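(S)-imine reductase (Streptomyces sp. GF3546, PDB 4OQY) reduces imines to amines with S selectivity and, as is usual for its family, probably draws the hydride from NADPH held by a Rossmann-fold domain. Local coordinates at residues P51-E54 against D55-A59; A75-E78 against P79-G82; K105-K109 against H110-H114; S136-K139 against D140-D143; T148-L152 against T153-Y157. All coordinates share one frame; numbering follows the deposited sequence.

Contact 1. Residues P51-E54 against D55-A59; sequences PTVE and DALSA
The carboxylate of Asp55 is met on one face by the hydroxyl of Thr52: OG1 gives its proton to OD2 at 2.8 Å from well above the carboxylate plane, 64° out of it. On the other side of that plane the Pro51 ring approaches the same oxygen, CG 3.4 Å from Asp55 OD2, the ring and the acid crossing at about a right angle. Thr52 is the N-cap of helix 53-58, and its OG1 works both ways, since Asp55 N also donates to it at 3.2 Å. A chi1 of 61° sets OG1 between the backbone N and the carbonyl carbon of Thr52, where it can reach that first-turn amide. A valine in place of Thr52 would probably leave Asp55 N without its capping acceptor and let the carboxylate swing away. The ladder starts at the cap itself, Ala56 N on Thr52 O at 3.1 Å, and continues with Leu57 N on Val53 O and Ser58 N on Glu54 O. Val53 and Leu57 run side by side on the buried flank, Val53 CG1 lying 4.1 Å from Leu57 CD1. From there Val53 packs on Trp32 of strand 29-32, and Leu57 on Ile9 of strand 6-9, which seats the helix against the Rossmann sheet.

Contact 2. Residues A75-E78 against P79-G82; sequences AILE and PVTG
Leu77 and Val80 meet at an oblique crossing, methyl to methyl, with Leu77 CD2 4.1 Å from Val80 CG2, where helix 70-77 gives way to 3-10 turns in the Rossmann domain. The chain tightens here: Val80 N donates to Leu77 O, three residues back, at 2.9 Å and with an N-H...O angle of 152°. The donor stands above the carbonyl plane, 53° out of it. Pro79 has no N-H to offer; Pro79 CD lies 3.4 Å from Ala75 O.

Val80 turns CG2 into the bend. Chi1 of -64° puts CG1 anti to the carbonyl carbon and leaves CG2 turned toward the oxygens of Leu77 and Ile76, both of which it touches along with the leucine methyl. Both methyls of Val80 also meet helix 53-58: CG2 packs on Val53 and Leu57, CG1 on Glu54.

Glu78 and Pro79 are set at about a right angle to each other. The acid chain bends at its second torsion and folds back, bringing OE1 over the proline ring at its nitrogen end, Glu78 OE1 3.2 Å from Pro79 CD, a contact of packing with no proton to share.

Leu77 and Thr81 both lean on Trp106 of helix 97-109. Ile76 rests on Arg34 and Leu67, two residues seen to bind NADPH. Thr81 presents its methyl to the turn, CG2 lying 3.4 Å from Glu78 O, nearer than its hydroxyl.

Contact 3. Residues K105-K109 against H110-H114; sequences KWAAK and HGAKH
His110 turns an edge to the face of Trp106, a T-shaped pair with the planes at 66° and the imidazole centroid 4.8 Å from that of the five-membered indole ring. CD2 is the atom over the indole, 3.8 Å from Trp106 CE2. One water ties the two rings together: it accepts from Trp106 NE1 at 2.8 Å and is hydrogen-bonded to His110 NE2, lying in the imidazole plane. Over a face of the imidazole comes the aliphatic part of Lys109, a CH-pi contact with CG 4.2 Å from the ring centroid. An alanine in place of His110 is likely to leave the indole face without its edge-on partner and the water without one of its two anchors.

The backbone that places these rings ends the helix in a Schellman motif. Ala112 N reaches Ala107 O at 3.0 Å, Gly111 N reaches Ala108 O at 3.1 Å, and Gly111, with positive phi, is the C-prime residue. Ala107 O takes a second bond from His110 N, from the opposite face of its carbonyl plane. Helix 97-109 thereby passes into strand 113-119 of a beta-alpha-beta unit, with Trp106 edge-to-face with Tyr74 of helix 70-77 and Ala112 on Ile89 of strand 88-91.

Contact 4. Residues S136-K139 against D140-D143; sequences SGPK and DVFD
Lys139 and Asp143, four residues apart, form a salt bridge along the first turn of helix 139-149. NZ bonds Asp143 OD2 at 3.2 Å on its syn lone pair, and a weak bond of the same length joins Lys139 NZ to Asp143 OD1, so the ammonium spans both oxygens. The lysine gets there by bends at its second and fourth torsions (chi2 52°), which curl the chain across the carboxylate and bring its CE within 3.2 Å of Asp143 OD1. The first backbone bonds of the helix are Phe142 N to Pro138 O and Asp143 N to Lys139 O, both 2.9 Å.

Pro138 holds the N-cap position where strand 132-136 turns into the helix, the opening of the beta-alpha-beta crossover to strand 154-157. Asp140 OD1 accepts a weak bond from Val141 N at 2.8 Å and touches Pro138 CB.

The Pro138 ring and the Val141 side chain run alongside each other in one direction, Pro138 CG 3.5 Å from Val141 CG2. That valine continues onto Lys113 and Leu115 of strand 113-119. Phe142 leads its ring away from the proline to meet Tyr157 and Ala155 of strand 154-157, and Lys139 CD approaches the ring obliquely, 4.2 Å from Phe142 CD2.

Contact 5. Residues T148-L152 against T153-Y157; sequences TLKVL and TNADY
Thr153 OG1 is gripped from several sides: it donates to Asn154 O at 2.7 Å, it is hydrogen-bonded to Thr133 OG1, and a water donates to it, also at 2.7 Å. The water's other proton goes to Leu149 O, again at 2.7 Å, so it bridges Leu149 to the start of the strand. The bond to Asn154 O comes in 43° above the carbonyl plane. Chi1 of 66° leaves the Thr153 methyl anti to the carbonyl carbon and turned back on the preceding peptide, CG2 3.0 Å from Leu152 O.

The direct touches across the turn are few. Lys150 CA gives a CA-H...O contact to Thr153 O at 3.1 Å, and the side chain of the same residue rests with Lys150 CG 4.2 Å from Ala155 CB. Thr153 N is buried without a partner. Residues 150-152 keep helical backbone angles, with Leu152 N bonded to Leu149 O, before strand 154-157 completes the beta-alpha-beta unit of strand 132-136 and helix 139-149. Leu152 packs on Met18 and Phe22 of helix 13-24, Ala155 on Tyr135 of strand 132-136, and Asp156 OD2 bonds Tyr203 OH of the second subunit.

The five contacts follow in series along the chain, none nested and none crossing, and each closes a short turn at a helix end. Contact 1 starts helix 53-58, contact 2 ends helix 70-77, and the two touch where Val53 CG1 meets Ile76 CG2 at 3.9 Å. Contact 3 ends helix 97-109 and meets contact 2 through Thr81 CB on His110 ND1. Contact 4 opens helix 139-149 and touches contact 3 where His114 O meets Pro138 CD. Contact 5 leads on from that helix, its Tyr157 OH probably hydrogen-bonded to Gly137 O of contact 4. Contacts 1 to 3 join helices 53-58, 70-77 and 97-109 to one another; contacts 3 to 5 lead from helix to strand or strand to helix.

Contact 1. Residues P51-E54 against D55-A59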
loop_
_atom_site.group_PDB
_atom_site.type_symbol
_atom_site.label_atom_id
_atom_site.label_comp_id
_atom_site.label_asym_id
_atom_site.label_seq_id
_atom_site.Cartn_x
_atom_site.Cartn_y
_atom_site.Cartn_z
ATOM N N PRO B 51 16.901 -21.038 -35.260
ATOM C CA PRO B 51 15.769 -21.681 -35.922
ATOM C C PRO B 51 14.976 -22.666 -35.021
ATOM O O PRO B 51 13.834 -22.978 -35.334
ATOM C CB PRO B 51 16.415 -22.409 -37.111
ATOM C CG PRO B 51 17.829 -22.604 -36.713
ATOM C CD PRO B 51 18.189 -21.398 -35.887
ATOM N N THR B 52 15.589 -23.128 -33.934
ATOM C CA THR B 52 14.938 -24.059 -32.989
ATOM C C THR B 52 15.436 -23.764 -31.586
ATOM O O THR B 52 16.500 -23.167 -31.402
ATOM C CB THR B 52 15.275 -25.557 -33.257
ATOM O OG1 THR B 52 16.682 -25.774 -33.131
ATOM C CG2 THR B 52 14.826 -26.041 -34.631
ATOM N N VAL B 53 14.731 -24.309 -30.599
ATOM C CA VAL B 53 15.114 -24.171 -29.207
ATOM C C VAL B 53 16.454 -24.817 -28.970
ATOM O O VAL B 53 17.304 -24.249 -28.277
ATOM C CB VAL B 53 14.080 -24.800 -28.248
ATOM C CG1 VAL B 53 14.587 -24.737 -26.820
ATOM C CG2 VAL B 53 12.765 -24.047 -28.350
ATOM N N GLU B 54 16.660 -25.994 -29.548
ATOM C CA GLU B 54 17.946 -26.685 -29.452
ATOM C C GLU B 54 19.122 -25.780 -29.840
ATOM O O GLU B 54 20.152 -25.735 -29.160
ATOM C CB GLU B 54 17.962 -27.910 -30.374
ATOM C CG GLU B 54 17.112 -29.076 -29.908
ATOM C CD GLU B 54 15.686 -29.065 -30.447
ATOM O OE1 GLU B 54 15.205 -28.010 -30.912
ATOM O OE2 GLU B 54 15.032 -30.142 -30.393
ATOM N N ASP B 55 18.972 -25.108 -30.969
ATOM C CA ASP B 55 20.046 -24.226 -31.491
ATOM C C ASP B 55 20.294 -23.025 -30.577
ATOM O O ASP B 55 21.448 -22.590 -30.393
ATOM C CB ASP B 55 19.715 -23.777 -32.920
ATOM C CG ASP B 55 19.777 -24.926 -33.915
ATOM O OD1 ASP B 55 20.756 -25.688 -33.861
ATOM O OD2 ASP B 55 18.833 -25.119 -34.730
ATOM N N ALA B 56 19.216 -22.503 -29.986
ATOM C CA ALA B 56 19.329 -21.448 -28.970
ATOM C C ALA B 56 20.143 -21.919 -27.760
ATOM O O ALA B 56 20.996 -21.199 -27.233
ATOM C CB ALA B 56 17.938 -20.980 -28.533
ATOM N N LEU B 57 19.857 -23.143 -27.317
ATOM C CA LEU B 57 20.507 -23.690 -26.159
ATOM C C LEU B 57 21.933 -24.011 -26.438
ATOM O O LEU B 57 22.795 -23.740 -25.605
ATOM C CB LEU B 57 19.814 -24.970 -25.691
ATOM C CG LEU B 57 18.428 -24.769 -25.117
ATOM C CD1 LEU B 57 17.829 -26.120 -24.785
ATOM C CD2 LEU B 57 18.466 -23.895 -23.882
ATOM N N SER B 58 22.212 -24.566 -27.611
ATOM C CA SER B 58 23.582 -24.912 -27.951
ATOM C C SER B 58 24.461 -23.680 -28.168
ATOM O O SER B 58 25.693 -23.746 -28.056
ATOM C CB SER B 58 23.601 -25.794 -29.187
ATOM O OG SER B 58 24.881 -26.374 -29.362
ATOM N N ALA B 59 23.841 -22.554 -28.484
ATOM C CA ALA B 59 24.623 -21.367 -28.817
ATOM C C ALA B 59 25.458 -20.806 -27.678
ATOM O O ALA B 59 26.473 -20.137 -27.930
ATOM C CB ALA B 59 23.714 -20.277 -29.358
#

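Contact 2. Residues A75-E78 against P79-G82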
loop_
_atom_site.group_PDB
_atom_site.type_symbol
_atom_site.label_atom_id
_atom_site.label_comp_id
_atom_site.label_asym_id
_atom_site.label_seq_id
_atom_site.Cartn_x
_atom_site.Cartn_y
_atom_site.Cartn_z
ATOM N N ALA B 75 7.239 -26.408 -20.869
ATOM C CA ALA B 75 6.760 -26.670 -22.220
ATOM C C ALA B 75 7.878 -26.508 -23.229
ATOM O O ALA B 75 7.993 -27.280 -24.164
ATOM C CB ALA B 75 5.615 -25.741 -22.564
ATOM N N ILE B 76 8.706 -25.490 -23.039
ATOM C CA ILE B 76 9.813 -25.256 -23.951
ATOM C C ILE B 76 10.976 -26.230 -23.702
ATOM O O ILE B 76 11.564 -26.730 -24.653
ATOM C CB ILE B 76 10.287 -23.782 -23.885
ATOM C CG1 ILE B 76 9.195 -22.896 -24.495
ATOM C CG2 ILE B 76 11.609 -23.611 -24.624
ATOM C CD1 ILE B 76 9.367 -21.407 -24.296
ATOM N N LEU B 77 11.301 -26.513 -22.441
ATOM C CA LEU B 77 12.526 -27.254 -22.130
ATOM C C LEU B 77 12.373 -28.780 -22.045
ATOM O O LEU B 77 13.318 -29.499 -22.370
ATOM C CB LEU B 77 13.202 -26.686 -20.871
ATOM C CG LEU B 77 13.680 -25.223 -21.014
ATOM C CD1 LEU B 77 14.369 -24.758 -19.739
ATOM C CD2 LEU B 77 14.608 -25.035 -22.203
ATOM N N GLU B 78 11.205 -29.276 -21.646
ATOM C CA GLU B 78 11.052 -30.720 -21.447
ATOM C C GLU B 78 11.393 -31.515 -22.707
ATOM O O GLU B 78 12.097 -32.509 -22.626
ATOM C CB GLU B 78 9.663 -31.077 -20.900
ATOM C CG GLU B 78 9.407 -32.585 -20.790
ATOM C CD GLU B 78 8.993 -33.238 -22.120
ATOM O OE1 GLU B 78 8.447 -32.540 -23.010
ATOM O OE2 GLU B 78 9.182 -34.466 -22.274
ATOM N N PRO B 79 10.957 -31.051 -23.891
ATOM C CA PRO B 79 11.355 -31.813 -25.086
ATOM C C PRO B 79 12.836 -31.732 -25.496
ATOM O O PRO B 79 13.266 -32.486 -26.364
ATOM C CB PRO B 79 10.505 -31.191 -26.203
ATOM C CG PRO B 79 9.432 -30.388 -25.528
ATOM C CD PRO B 79 10.002 -29.969 -24.212
ATOM N N VAL B 80 13.607 -30.826 -24.900
ATOM C CA VAL B 80 14.981 -30.618 -25.314
ATOM C C VAL B 80 15.946 -30.828 -24.159
ATOM O O VAL B 80 17.010 -30.212 -24.108
ATOM C CB VAL B 80 15.193 -29.209 -25.914
ATOM C CG1 VAL B 80 14.385 -29.056 -27.185
ATOM C CG2 VAL B 80 14.805 -28.113 -24.930
ATOM N N THR B 81 15.611 -31.706 -23.227
ATOM C CA THR B 81 16.478 -31.862 -22.068
ATOM C C THR B 81 17.863 -32.380 -22.444
ATOM O O THR B 81 18.828 -32.088 -21.753
ATOM C CB THR B 81 15.880 -32.814 -21.009
ATOM O OG1 THR B 81 15.542 -34.041 -21.634
ATOM C CG2 THR B 81 14.642 -32.233 -20.373
ATOM N N GLY B 82 17.972 -33.129 -23.538
ATOM C CA GLY B 82 19.266 -33.590 -24.007
ATOM C C GLY B 82 20.184 -32.429 -24.373
ATOM O O GLY B 82 21.398 -32.583 -24.424
#

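Contact 3. Residues K105-K109 against H110-H114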
loop_
_atom_site.group_PDB
_atom_site.type_symbol
_atom_site.label_atom_id
_atom_site.label_comp_id
_atom_site.label_asym_id
_atom_site.label_seq_id
_atom_site.Cartn_x
_atom_site.Cartn_y
_atom_site.Cartn_z
ATOM N N LYS B 105 16.151 -28.716 -9.034
ATOM C CA LYS B 105 16.357 -30.159 -9.006
ATOM C C LYS B 105 16.236 -30.802 -10.393
ATOM O O LYS B 105 17.035 -31.652 -10.777
ATOM C CB LYS B 105 15.291 -30.815 -8.121
ATOM C CG LYS B 105 15.366 -30.580 -6.621
ATOM C CD LYS B 105 14.146 -31.204 -5.969
ATOM C CE LYS B 105 14.283 -31.471 -4.485
ATOM N NZ LYS B 105 13.975 -30.231 -3.741
ATOM N N TRP B 106 15.179 -30.464 -11.102
ATOM C CA TRP B 106 14.960 -30.994 -12.433
ATOM C C TRP B 106 16.101 -30.608 -13.389
ATOM O O TRP B 106 16.585 -31.444 -14.172
ATOM C CB TRP B 106 13.611 -30.489 -12.922
ATOM C CG TRP B 106 13.223 -30.926 -14.251
ATOM C CD1 TRP B 106 12.616 -32.097 -14.591
ATOM C CD2 TRP B 106 13.404 -30.198 -15.442
ATOM N NE1 TRP B 106 12.421 -32.140 -15.942
ATOM C CE2 TRP B 106 12.892 -30.977 -16.488
ATOM C CE3 TRP B 106 13.968 -28.957 -15.735
ATOM C CZ2 TRP B 106 12.912 -30.554 -17.811
ATOM C CZ3 TRP B 106 13.972 -28.528 -17.064
ATOM C CH2 TRP B 106 13.459 -29.332 -18.078
ATOM N N ALA B 107 16.530 -29.339 -13.349
ATOM C CA ALA B 107 17.624 -28.908 -14.201
ATOM C C ALA B 107 18.854 -29.760 -13.948
ATOM O O ALA B 107 19.514 -30.196 -14.895
ATOM C CB ALA B 107 17.947 -27.415 -13.991
ATOM N N ALA B 108 19.158 -29.996 -12.673
ATOM C CA ALA B 108 20.353 -30.761 -12.264
ATOM C C ALA B 108 20.296 -32.234 -12.716
ATOM O O ALA B 108 21.308 -32.814 -13.104
ATOM C CB ALA B 108 20.548 -30.666 -10.759
ATOM N N LYS B 109 19.105 -32.815 -12.694
ATOM C CA LYS B 109 18.869 -34.118 -13.308
ATOM C C LYS B 109 19.350 -34.169 -14.764
ATOM O O LYS B 109 19.858 -35.189 -15.213
ATOM C CB LYS B 109 17.378 -34.419 -13.207
ATOM C CG LYS B 109 16.894 -35.718 -13.819
ATOM C CD LYS B 109 15.558 -36.095 -13.178
ATOM C CE LYS B 109 14.820 -37.211 -13.910
ATOM N NZ LYS B 109 13.833 -36.700 -14.922
ATOM N N HIS B 110 19.228 -33.053 -15.488
ATOM C CA HIS B 110 19.613 -33.008 -16.892
ATOM C C HIS B 110 20.912 -32.255 -17.144
ATOM O O HIS B 110 21.210 -31.899 -18.267
ATOM C CB HIS B 110 18.475 -32.423 -17.712
ATOM C CG HIS B 110 17.217 -33.205 -17.588
ATOM N ND1 HIS B 110 17.072 -34.468 -18.118
ATOM C CD2 HIS B 110 16.063 -32.928 -16.944
ATOM C CE1 HIS B 110 15.874 -34.931 -17.810
ATOM N NE2 HIS B 110 15.247 -34.015 -17.095
ATOM N N GLY B 111 21.697 -32.062 -16.089
ATOM C CA GLY B 111 23.063 -31.603 -16.214
ATOM C C GLY B 111 23.222 -30.096 -16.317
ATOM O O GLY B 111 24.254 -29.645 -16.779
ATOM N N ALA B 112 22.198 -29.335 -15.922
ATOM C CA ALA B 112 22.216 -27.868 -15.976
ATOM C C ALA B 112 22.133 -27.319 -14.558
ATOM O O ALA B 112 21.635 -27.999 -13.655
ATOM C CB ALA B 112 21.050 -27.346 -16.803
ATOM N N LYS B 113 22.646 -26.109 -14.387
ATOM C CA LYS B 113 22.553 -25.324 -13.154
ATOM C C LYS B 113 21.419 -24.332 -13.294
ATOM O O LYS B 113 21.136 -23.871 -14.395
ATOM C CB LYS B 113 23.835 -24.520 -12.954
ATOM C CG LYS B 113 25.115 -25.329 -13.038
ATOM C CD LYS B 113 25.215 -26.239 -11.843
ATOM C CE LYS B 113 26.529 -26.977 -11.833
ATOM N NZ LYS B 113 26.558 -27.793 -10.593
ATOM N N HIS B 114 20.801 -23.962 -12.186
ATOM C CA HIS B 114 19.634 -23.101 -12.222
ATOM C C HIS B 114 19.830 -21.944 -11.286
ATOM O O HIS B 114 20.108 -22.148 -10.109
ATOM C CB HIS B 114 18.448 -23.887 -11.774
ATOM C CG HIS B 114 17.158 -23.148 -11.801
ATOM N ND1 HIS B 114 16.681 -22.436 -10.724
ATOM C CD2 HIS B 114 16.184 -23.107 -12.737
ATOM C CE1 HIS B 114 15.487 -21.954 -11.011
ATOM N NE2 HIS B 114 15.162 -22.353 -12.225
HETATM O O HOH W 1 12.625 -34.876 -16.674
#

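Contact 4. Residues S136-K139 against D140-D143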
loop_
_atom_site.group_PDB
_atom_site.type_symbol
_atom_site.label_atom_id
_atom_site.label_comp_id
_atom_site.label_asym_id
_atom_site.label_seq_id
_atom_site.Cartn_x
_atom_site.Cartn_y
_atom_site.Cartn_z
ATOM N N SER B 136 19.024 -16.194 -6.587
ATOM C CA SER B 136 19.371 -17.264 -5.670
ATOM C C SER B 136 19.727 -18.528 -6.451
ATOM O O SER B 136 19.316 -18.710 -7.596
ATOM C CB SER B 136 18.277 -17.511 -4.617
ATOM O OG SER B 136 17.068 -18.035 -5.158
ATOM N N GLY B 137 20.485 -19.400 -5.800
ATOM C CA GLY B 137 21.068 -20.555 -6.463
ATOM C C GLY B 137 22.524 -20.727 -6.081
ATOM O O GLY B 137 23.018 -20.057 -5.176
ATOM N N PRO B 138 23.230 -21.627 -6.767
ATOM C CA PRO B 138 24.606 -21.866 -6.350
ATOM C C PRO B 138 25.508 -20.623 -6.477
ATOM O O PRO B 138 25.543 -19.958 -7.519
ATOM C CB PRO B 138 25.063 -23.007 -7.261
ATOM C CG PRO B 138 24.046 -23.101 -8.359
ATOM C CD PRO B 138 22.774 -22.574 -7.795
ATOM N N LYS B 139 26.255 -20.333 -5.425
ATOM C CA LYS B 139 27.014 -19.106 -5.397
ATOM C C LYS B 139 28.111 -19.113 -6.458
ATOM O O LYS B 139 28.323 -18.097 -7.104
ATOM C CB LYS B 139 27.588 -18.817 -4.003
ATOM C CG LYS B 139 28.387 -17.510 -3.870
ATOM C CD LYS B 139 27.605 -16.300 -4.392
ATOM C CE LYS B 139 28.030 -14.903 -3.926
ATOM N NZ LYS B 139 29.463 -14.824 -3.541
ATOM N N ASP B 140 28.786 -20.243 -6.664
ATOM C CA ASP B 140 29.884 -20.281 -7.640
ATOM C C ASP B 140 29.362 -20.000 -9.052
ATOM O O ASP B 140 29.971 -19.254 -9.824
ATOM C CB ASP B 140 30.675 -21.599 -7.565
ATOM C CG ASP B 140 29.836 -22.824 -7.868
ATOM O OD1 ASP B 140 28.594 -22.789 -7.687
ATOM O OD2 ASP B 140 30.429 -23.839 -8.286
ATOM N N VAL B 141 28.187 -20.541 -9.352
ATOM C CA VAL B 141 27.531 -20.294 -10.623
ATOM C C VAL B 141 27.123 -18.816 -10.737
ATOM O O VAL B 141 27.313 -18.201 -11.775
ATOM C CB VAL B 141 26.279 -21.194 -10.790
ATOM C CG1 VAL B 141 25.557 -20.883 -12.090
ATOM C CG2 VAL B 141 26.646 -22.680 -10.705
ATOM N N PHE B 142 26.561 -18.251 -9.670
ATOM C CA PHE B 142 26.186 -16.851 -9.683
ATOM C C PHE B 142 27.408 -15.984 -9.959
ATOM O O PHE B 142 27.347 -15.127 -10.820
ATOM C CB PHE B 142 25.523 -16.407 -8.378
ATOM C CG PHE B 142 25.260 -14.929 -8.311
ATOM C CD1 PHE B 142 24.142 -14.384 -8.931
ATOM C CD2 PHE B 142 26.155 -14.071 -7.671
ATOM C CE1 PHE B 142 23.901 -13.019 -8.888
ATOM C CE2 PHE B 142 25.923 -12.704 -7.624
ATOM C CZ PHE B 142 24.792 -12.176 -8.233
ATOM N N ASP B 143 28.510 -16.205 -9.248
ATOM C CA ASP B 143 29.699 -15.345 -9.423
ATOM C C ASP B 143 30.269 -15.422 -10.832
ATOM O O ASP B 143 30.711 -14.423 -11.376
ATOM C CB ASP B 143 30.799 -15.693 -8.425
ATOM C CG ASP B 143 30.389 -15.447 -6.999
ATOM O OD1 ASP B 143 29.506 -14.601 -6.744
ATOM O OD2 ASP B 143 30.929 -16.127 -6.119
#

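Contact 5. Residues T148-L152 against T153-Y157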
loop_
_atom_site.group_PDB
_atom_site.type_symbol
_atom_site.label_atom_id
_atom_site.label_comp_id
_atom_site.label_asym_id
_atom_site.label_seq_id
_atom_site.Cartn_x
_atom_site.Cartn_y
_atom_site.Cartn_z
ATOM N N THR B 148 27.690 -10.718 -16.460
ATOM C CA THR B 148 26.724 -10.674 -17.551
ATOM C C THR B 148 25.313 -10.295 -17.060
ATOM O O THR B 148 24.635 -9.458 -17.649
ATOM C CB THR B 148 26.697 -12.016 -18.283
ATOM O OG1 THR B 148 28.010 -12.321 -18.769
ATOM C CG2 THR B 148 25.719 -11.979 -19.425
ATOM N N LEU B 149 24.889 -10.857 -15.943
ATOM C CA LEU B 149 23.567 -10.540 -15.402
ATOM C C LEU B 149 23.446 -9.051 -14.984
ATOM O O LEU B 149 22.387 -8.443 -15.121
ATOM C CB LEU B 149 23.255 -11.475 -14.241
ATOM C CG LEU B 149 23.173 -12.957 -14.629
ATOM C CD1 LEU B 149 23.146 -13.839 -13.384
ATOM C CD2 LEU B 149 21.965 -13.241 -15.519
ATOM N N LYS B 150 24.542 -8.468 -14.495
ATOM C CA LYS B 150 24.550 -7.064 -14.078
ATOM C C LYS B 150 24.257 -6.087 -15.190
ATOM O O LYS B 150 23.995 -4.905 -14.935
ATOM C CB LYS B 150 25.900 -6.675 -13.510
ATOM C CG LYS B 150 26.116 -6.997 -12.058
ATOM C CD LYS B 150 27.623 -6.784 -11.785
ATOM C CE LYS B 150 28.342 -6.038 -12.912
ATOM N NZ LYS B 150 29.814 -5.830 -12.750
ATOM N N VAL B 151 24.377 -6.541 -16.427
ATOM C CA VAL B 151 24.098 -5.647 -17.538
ATOM C C VAL B 151 22.595 -5.333 -17.525
ATOM O O VAL B 151 22.184 -4.230 -17.847
ATOM C CB VAL B 151 24.553 -6.261 -18.876
ATOM C CG1 VAL B 151 24.121 -5.388 -20.025
ATOM C CG2 VAL B 151 26.071 -6.428 -18.897
ATOM N N LEU B 152 21.770 -6.293 -17.105
ATOM C CA LEU B 152 20.333 -6.053 -17.103
ATOM C C LEU B 152 19.892 -5.148 -15.949
ATOM O O LEU B 152 19.065 -4.239 -16.119
ATOM C CB LEU B 152 19.586 -7.400 -17.043
ATOM C CG LEU B 152 19.871 -8.369 -18.196
ATOM C CD1 LEU B 152 19.068 -9.648 -18.026
ATOM C CD2 LEU B 152 19.554 -7.737 -19.539
ATOM N N THR B 153 20.389 -5.460 -14.761
ATOM C CA THR B 153 19.994 -4.790 -13.533
ATOM C C THR B 153 21.132 -5.038 -12.543
ATOM O O THR B 153 21.953 -5.921 -12.761
ATOM C CB THR B 153 18.690 -5.402 -12.908
ATOM O OG1 THR B 153 18.923 -6.750 -12.454
ATOM C CG2 THR B 153 17.476 -5.413 -13.856
ATOM N N ASN B 154 21.151 -4.327 -11.431
ATOM C CA ASN B 154 21.927 -4.794 -10.286
ATOM C C ASN B 154 21.473 -6.253 -9.984
ATOM O O ASN B 154 20.302 -6.605 -10.191
ATOM C CB ASN B 154 21.712 -3.847 -9.082
ATOM C CG ASN B 154 22.360 -4.347 -7.771
ATOM O OD1 ASN B 154 23.472 -3.937 -7.430
ATOM N ND2 ASN B 154 21.664 -5.213 -7.030
ATOM N N ALA B 155 22.417 -7.079 -9.544
ATOM C CA ALA B 155 22.177 -8.503 -9.298
ATOM C C ALA B 155 22.358 -8.736 -7.814
ATOM O O ALA B 155 23.471 -8.651 -7.303
ATOM C CB ALA B 155 23.164 -9.319 -10.102
ATOM N N ASP B 156 21.259 -8.968 -7.107
ATOM C CA ASP B 156 21.299 -8.959 -5.667
ATOM C C ASP B 156 21.159 -10.407 -5.223
ATOM O O ASP B 156 20.057 -10.934 -5.219
ATOM C CB ASP B 156 20.174 -8.080 -5.121
ATOM C CG ASP B 156 20.124 -8.057 -3.606
ATOM O OD1 ASP B 156 20.984 -8.664 -2.936
ATOM O OD2 ASP B 156 19.206 -7.416 -3.062
ATOM N N TYR B 157 22.291 -11.039 -4.907
ATOM C CA TYR B 157 22.339 -12.454 -4.498
ATOM C C TYR B 157 21.848 -12.608 -3.068
ATOM O O TYR B 157 22.344 -11.941 -2.162
ATOM C CB TYR B 157 23.756 -13.028 -4.620
ATOM C CG TYR B 157 23.861 -14.501 -4.234
ATOM C CD1 TYR B 157 23.507 -15.496 -5.138
ATOM C CD2 TYR B 157 24.350 -14.893 -2.986
ATOM C CE1 TYR B 157 23.597 -16.842 -4.804
ATOM C CE2 TYR B 157 24.451 -16.241 -2.644
ATOM C CZ TYR B 157 24.080 -17.212 -3.566
ATOM O OH TYR B 157 24.168 -18.555 -3.261
HETATM O O HOH W 2 20.193 -8.887 -13.587
#